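Local coordinates for translation initiation factor eif-2b-like protein (Chaetomium thermophilum, PDB 4ZEO) that probably acts in translation initiation as the delta subunit of eIF2B, the guanine nucleotide exchange factor of eIF2, at residues 360-365 / 390-395; 207-212 / 232-237. One frame throughout, in Å; residues are numbered along the deposited sequence.

Contact 1: residues 360-365 / 390-395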
loop_
_atom_site.group_PDB
_atom_site.type_symbol
_atom_site.label_atom_id
_atom_site.label_comp_id
_atom_site.label_asym_id
_atom_site.label_seq_id
_atom_site.Cartn_x
_atom_site.Cartn_y
_atom_site.Cartn_z
ATOM N N GLU A 360 -6.143 0.628 0.195
ATOM C CA GLU A 360 -5.238 1.749 0.392
ATOM C C GLU A 360 -4.849 1.925 1.865
ATOM O O GLU A 360 -3.764 2.396 2.166
ATOM C CB GLU A 360 -5.891 3.029 -0.111
ATOM C CG GLU A 360 -5.862 3.210 -1.620
ATOM C CD GLU A 360 -4.603 2.721 -2.299
ATOM O OE1 GLU A 360 -4.632 1.615 -2.883
ATOM O OE2 GLU A 360 -3.606 3.465 -2.291
ATOM N N ALA A 361 -5.743 1.556 2.780
ATOM C CA ALA A 361 -5.478 1.730 4.206
ATOM C C ALA A 361 -6.412 0.912 5.069
ATOM O O ALA A 361 -7.464 0.448 4.611
ATOM C CB ALA A 361 -5.593 3.206 4.604
ATOM N N ILE A 362 -6.032 0.758 6.335
ATOM C CA ILE A 362 -6.931 0.175 7.317
ATOM C C ILE A 362 -7.060 1.145 8.473
ATOM O O ILE A 362 -6.069 1.618 9.023
ATOM C CB ILE A 362 -6.451 -1.189 7.788
ATOM C CG1 ILE A 362 -6.434 -2.134 6.588
ATOM C CG2 ILE A 362 -7.354 -1.702 8.888
ATOM C CD1 ILE A 362 -6.246 -3.533 6.908
ATOM N N PHE A 363 -8.296 1.488 8.797
ATOM C CA PHE A 363 -8.569 2.470 9.833
ATOM C C PHE A 363 -8.454 1.826 11.202
ATOM O O PHE A 363 -8.378 0.600 11.326
ATOM C CB PHE A 363 -9.966 3.073 9.642
ATOM C CG PHE A 363 -10.099 3.931 8.419
ATOM C CD1 PHE A 363 -9.558 5.205 8.387
ATOM C CD2 PHE A 363 -10.739 3.454 7.288
ATOM C CE1 PHE A 363 -9.674 5.990 7.261
ATOM C CE2 PHE A 363 -10.848 4.227 6.167
ATOM C CZ PHE A 363 -10.316 5.498 6.152
ATOM N N ALA A 364 -8.463 2.674 12.224
ATOM C CA ALA A 364 -8.359 2.261 13.617
ATOM C C ALA A 364 -9.507 1.334 14.028
ATOM O O ALA A 364 -9.329 0.450 14.859
ATOM C CB ALA A 364 -8.313 3.481 14.506
ATOM N N ASN A 365 -10.691 1.557 13.465
ATOM C CA ASN A 365 -11.855 0.696 13.724
ATOM C C ASN A 365 -11.820 -0.629 12.960
ATOM O O ASN A 365 -12.750 -1.419 13.037
ATOM C CB ASN A 365 -13.155 1.458 13.417
ATOM C CG ASN A 365 -13.414 1.623 11.937
ATOM O OD1 ASN A 365 -12.525 1.428 11.087
ATOM N ND2 ASN A 365 -14.623 2.025 11.613
ATOM N N VAL A 390 -8.257 -9.979 3.504
ATOM C CA VAL A 390 -7.684 -8.709 3.100
ATOM C C VAL A 390 -6.178 -8.754 3.283
ATOM O O VAL A 390 -5.685 -9.168 4.335
ATOM C CB VAL A 390 -8.272 -7.537 3.900
ATOM C CG1 VAL A 390 -7.464 -6.250 3.650
ATOM C CG2 VAL A 390 -9.749 -7.358 3.575
ATOM N N LEU A 391 -5.461 -8.352 2.238
ATOM C CA LEU A 391 -3.990 -8.322 2.216
ATOM C C LEU A 391 -3.496 -6.890 2.324
ATOM O O LEU A 391 -3.877 -6.030 1.520
ATOM C CB LEU A 391 -3.457 -8.945 0.940
ATOM C CG LEU A 391 -4.031 -10.311 0.548
ATOM C CD1 LEU A 391 -3.488 -10.779 -0.814
ATOM C CD2 LEU A 391 -3.730 -11.335 1.644
ATOM N N CYS A 392 -2.678 -6.614 3.334
ATOM C CA CYS A 392 -2.243 -5.243 3.555
ATOM C C CYS A 392 -0.963 -5.138 4.405
ATOM O O CYS A 392 -0.805 -5.843 5.403
ATOM C CB CYS A 392 -3.412 -4.477 4.209
ATOM S SG CYS A 392 -3.255 -2.702 4.318
ATOM N N GLU A 393 -0.096 -4.201 4.047
ATOM C CA GLU A 393 1.142 -3.962 4.789
ATOM C C GLU A 393 0.791 -3.216 6.071
ATOM O O GLU A 393 -0.123 -2.400 6.079
ATOM C CB GLU A 393 2.145 -3.151 3.942
ATOM C CG GLU A 393 2.545 -3.825 2.639
ATOM C CD GLU A 393 1.618 -3.502 1.438
ATOM O OE1 GLU A 393 0.456 -3.044 1.629
ATOM O OE2 GLU A 393 2.070 -3.704 0.289
ATOM N N THR A 394 1.548 -3.459 7.132
ATOM C CA THR A 394 1.267 -2.852 8.431
ATOM C C THR A 394 1.369 -1.338 8.378
ATOM O O THR A 394 0.674 -0.651 9.119
ATOM C CB THR A 394 2.230 -3.366 9.541
ATOM O OG1 THR A 394 3.584 -3.075 9.187
ATOM C CG2 THR A 394 2.078 -4.832 9.735
ATOM N N ILE A 395 2.234 -0.830 7.503
ATOM C CA ILE A 395 2.493 0.618 7.368
ATOM C C ILE A 395 1.227 1.385 6.885
ATOM O O ILE A 395 1.112 2.589 7.059
ATOM C CB ILE A 395 3.695 0.875 6.384
ATOM C CG1 ILE A 395 4.252 2.293 6.497
ATOM C CG2 ILE A 395 3.308 0.598 4.928
ATOM C CD1 ILE A 395 5.176 2.524 7.635
#

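Contact 2: residues 207-212 / 232-237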
loop_
_atom_site.group_PDB
_atom_site.type_symbol
_atom_site.label_atom_id
_atom_site.label_comp_id
_atom_site.label_asym_id
_atom_site.label_seq_id
_atom_site.Cartn_x
_atom_site.Cartn_y
_atom_site.Cartn_z
ATOM N N HIS A 207 13.075 23.356 9.098
ATOM C CA HIS A 207 13.534 24.112 7.925
ATOM C C HIS A 207 13.652 23.350 6.618
ATOM O O HIS A 207 13.575 23.955 5.564
ATOM C CB HIS A 207 14.859 24.792 8.240
ATOM C CG HIS A 207 14.719 25.875 9.256
ATOM N ND1 HIS A 207 14.647 25.620 10.608
ATOM C CD2 HIS A 207 14.563 27.214 9.120
ATOM C CE1 HIS A 207 14.496 26.754 11.262
ATOM N NE2 HIS A 207 14.448 27.738 10.379
ATOM N N VAL A 208 13.927 22.054 6.687
ATOM C CA VAL A 208 14.104 21.259 5.484
ATOM C C VAL A 208 13.029 20.189 5.245
ATOM O O VAL A 208 12.409 20.148 4.186
ATOM C CB VAL A 208 15.481 20.582 5.499
ATOM C CG1 VAL A 208 15.650 19.677 4.277
ATOM C CG2 VAL A 208 16.588 21.642 5.569
ATOM N N LEU A 209 12.806 19.320 6.219
ATOM C CA LEU A 209 11.861 18.225 6.023
ATOM C C LEU A 209 10.415 18.675 5.887
ATOM O O LEU A 209 9.708 18.235 4.978
ATOM C CB LEU A 209 11.976 17.210 7.167
ATOM C CG LEU A 209 10.945 16.081 7.080
ATOM C CD1 LEU A 209 11.129 15.250 5.810
ATOM C CD2 LEU A 209 10.992 15.180 8.334
ATOM N N ASN A 210 9.975 19.537 6.792
ATOM C CA ASN A 210 8.581 19.974 6.813
ATOM C C ASN A 210 8.140 20.696 5.525
ATOM O O ASN A 210 7.020 20.483 5.080
ATOM C CB ASN A 210 8.304 20.861 8.049
ATOM C CG ASN A 210 8.049 20.053 9.302
ATOM O OD1 ASN A 210 8.133 18.813 9.291
ATOM N ND2 ASN A 210 7.801 20.741 10.409
ATOM N N PRO A 211 9.005 21.547 4.923
ATOM C CA PRO A 211 8.592 22.111 3.625
ATOM C C PRO A 211 8.332 21.053 2.540
ATOM O O PRO A 211 7.436 21.273 1.715
ATOM C CB PRO A 211 9.765 23.006 3.253
ATOM C CG PRO A 211 10.266 23.468 4.582
ATOM C CD PRO A 211 10.199 22.243 5.445
ATOM N N GLN A 212 9.084 19.953 2.530
ATOM C CA GLN A 212 8.821 18.863 1.580
ATOM C C GLN A 212 7.459 18.212 1.864
ATOM O O GLN A 212 6.686 17.935 0.962
ATOM C CB GLN A 212 9.928 17.790 1.624
ATOM C CG GLN A 212 11.327 18.318 1.830
ATOM C CD GLN A 212 11.781 19.312 0.774
ATOM O OE1 GLN A 212 11.380 19.247 -0.391
ATOM N NE2 GLN A 212 12.591 20.279 1.198
ATOM N N LEU A 232 7.721 8.156 12.068
ATOM C CA LEU A 232 8.902 7.349 12.416
ATOM C C LEU A 232 10.221 8.065 12.132
ATOM O O LEU A 232 11.129 8.049 12.967
ATOM C CB LEU A 232 8.873 6.012 11.684
ATOM C CG LEU A 232 7.785 5.029 12.120
ATOM C CD1 LEU A 232 7.661 3.849 11.157
ATOM C CD2 LEU A 232 8.074 4.539 13.527
ATOM N N LEU A 233 10.310 8.728 10.983
ATOM C CA LEU A 233 11.515 9.471 10.623
ATOM C C LEU A 233 11.780 10.618 11.581
ATOM O O LEU A 233 12.919 10.832 12.010
ATOM C CB LEU A 233 11.411 10.028 9.190
ATOM C CG LEU A 233 12.533 10.967 8.711
ATOM C CD1 LEU A 233 13.895 10.300 8.757
ATOM C CD2 LEU A 233 12.260 11.451 7.299
ATOM N N LYS A 234 10.735 11.375 11.908
ATOM C CA LYS A 234 10.916 12.493 12.816
ATOM C C LYS A 234 11.352 11.991 14.188
ATOM O O LYS A 234 12.181 12.623 14.841
ATOM C CB LYS A 234 9.651 13.319 12.922
ATOM C CG LYS A 234 9.505 14.345 11.821
ATOM C CD LYS A 234 8.128 14.952 11.859
ATOM C CE LYS A 234 7.931 15.958 10.740
ATOM N NZ LYS A 234 6.772 16.825 11.030
ATOM N N ALA A 235 10.815 10.856 14.637
ATOM C CA ALA A 235 11.295 10.273 15.902
ATOM C C ALA A 235 12.788 9.921 15.803
ATOM O O ALA A 235 13.540 10.174 16.742
ATOM C CB ALA A 235 10.475 9.054 16.304
ATOM N N LYS A 236 13.216 9.381 14.658
ATOM C CA LYS A 236 14.622 9.056 14.430
ATOM C C LYS A 236 15.508 10.287 14.520
ATOM O O LYS A 236 16.555 10.256 15.162
ATOM C CB LYS A 236 14.804 8.393 13.068
ATOM C CG LYS A 236 14.792 6.882 13.110
ATOM C CD LYS A 236 15.982 6.298 13.904
ATOM C CE LYS A 236 17.324 6.691 13.310
ATOM N NZ LYS A 236 18.453 6.174 14.149
ATOM N N VAL A 237 15.072 11.385 13.914
ATOM C CA VAL A 237 15.820 12.629 14.001
ATOM C C VAL A 237 15.932 13.093 15.453
ATOM O O VAL A 237 16.986 13.561 15.889
ATOM C CB VAL A 237 15.167 13.743 13.158
ATOM C CG1 VAL A 237 15.848 15.084 13.416
ATOM C CG2 VAL A 237 15.169 13.361 11.673
#

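Contact 1: residues 360-365 / 390-395
I362 meets V390 and C392 across a gap between two backbones that share no hydrogen bond: the CA atoms of I362 and C392 lie 8.1 Å apart, and those of I362 and V390 9.9 Å. Both runs are extended here, 361-362 as a short strand, 390-391 as the last residues of strand 387-391, with C392 continuing in a loop that tightens into a 3-10 turn at T394. Side chains alone close the distance. I362 sets CG1 beside its backbone N (chi1 -62°), anti to the carbonyl carbon, and the extended CG1-CD1 arm reaches C392 while CG2 stays behind. CG1 of I362 rests 3.9 Å from SG of C392, and I362 CD1 lies 4.0 Å from C392 CB, a van der Waals contact along the flank of the thiol side chain. CD1 of I362 also reaches CG1 of V390 at 4.4 Å, a looser touch. The strand order 3-2-1-4-5-6 of the parallel sheet is that of a Rossmann-like fold; C392 follows the C-terminal end of strand 387-391, and strand 361-362 is an edge of a separate three-stranded antiparallel sheet. I362 thus joins the edge of the small sheet to V390 and C392 at that strand end. E360 and A361 both face H369 in a classic beta bulge, where strand 361-362 pairs with 368-371. Backbone hydrogen bonds link I362 to N396 and D398, just beyond I395, and F397 packs on the isoleucine while I434 packs on V390.

Contact 2: residues 207-212 / 232-237
L233 and K234 face L209 and N210 between helices that run antiparallel, their short axes at 176° and 12.4 Å apart at closest approach. That spacing is wide, and it is bridged by long side chains, with the CA atoms of L209 and K234 8.9 Å apart. L233 comes first: its CD2 meets CD2 of L209 at 4.1 Å, methyl against methyl. K234 follows and does two jobs. Its CG lies 3.9 Å from CD2 of L209, and its CE is about as near to that methyl, so the aliphatic part of the lysine passes obliquely over the leucine. Swung beside its own backbone N at chi1 -84° and extended beyond CG, the chain then carries NZ to the amide of N210. There K234 NZ donates to N210 OD1 at 3.0 Å, tilted somewhat out of the carbonyl plane; the two side chains cross at about a right angle. Shortening K234 to an alanine is likely to cost N210 OD1 this donor and to leave the CD2 methyl of L209 with L233 but without the lysine's aliphatic chain alongside. Farther along, V237 turns to V205, an earlier residue of helix 200-219 that K234 also touches. Around the pair, F185 of helix 174-191 packs on both L209 and L233, while helix 246-277 lies against helix 224-239, L253 and W256 touching L233. Helices 200-219 and 224-239 thus pack side by side with 174-191 and 246-277 in the helical part of the chain.

Contact 2 comes first along the chain, in the helical first part of the modelled chain, and contact 1 follows in the Rossmann-like part; their centres are 24 Å apart and their nearest atoms about 5 Å, without touching. Shared helices connect the two regions. Helix 174-191 packs on E393 and I395 through I175 and, farther along, on L209 and L233 through F185. Helix 246-277 likewise touches L233 through W256, and L391 and E393 through I272. Helix 224-239, which carries 232-237, sends N228 to the backbone of I395. Contact 1 therefore lies at the junction and contact 2 within the bundle, and the two parts are joined by helices that pack on both, not by the chain crossing alone.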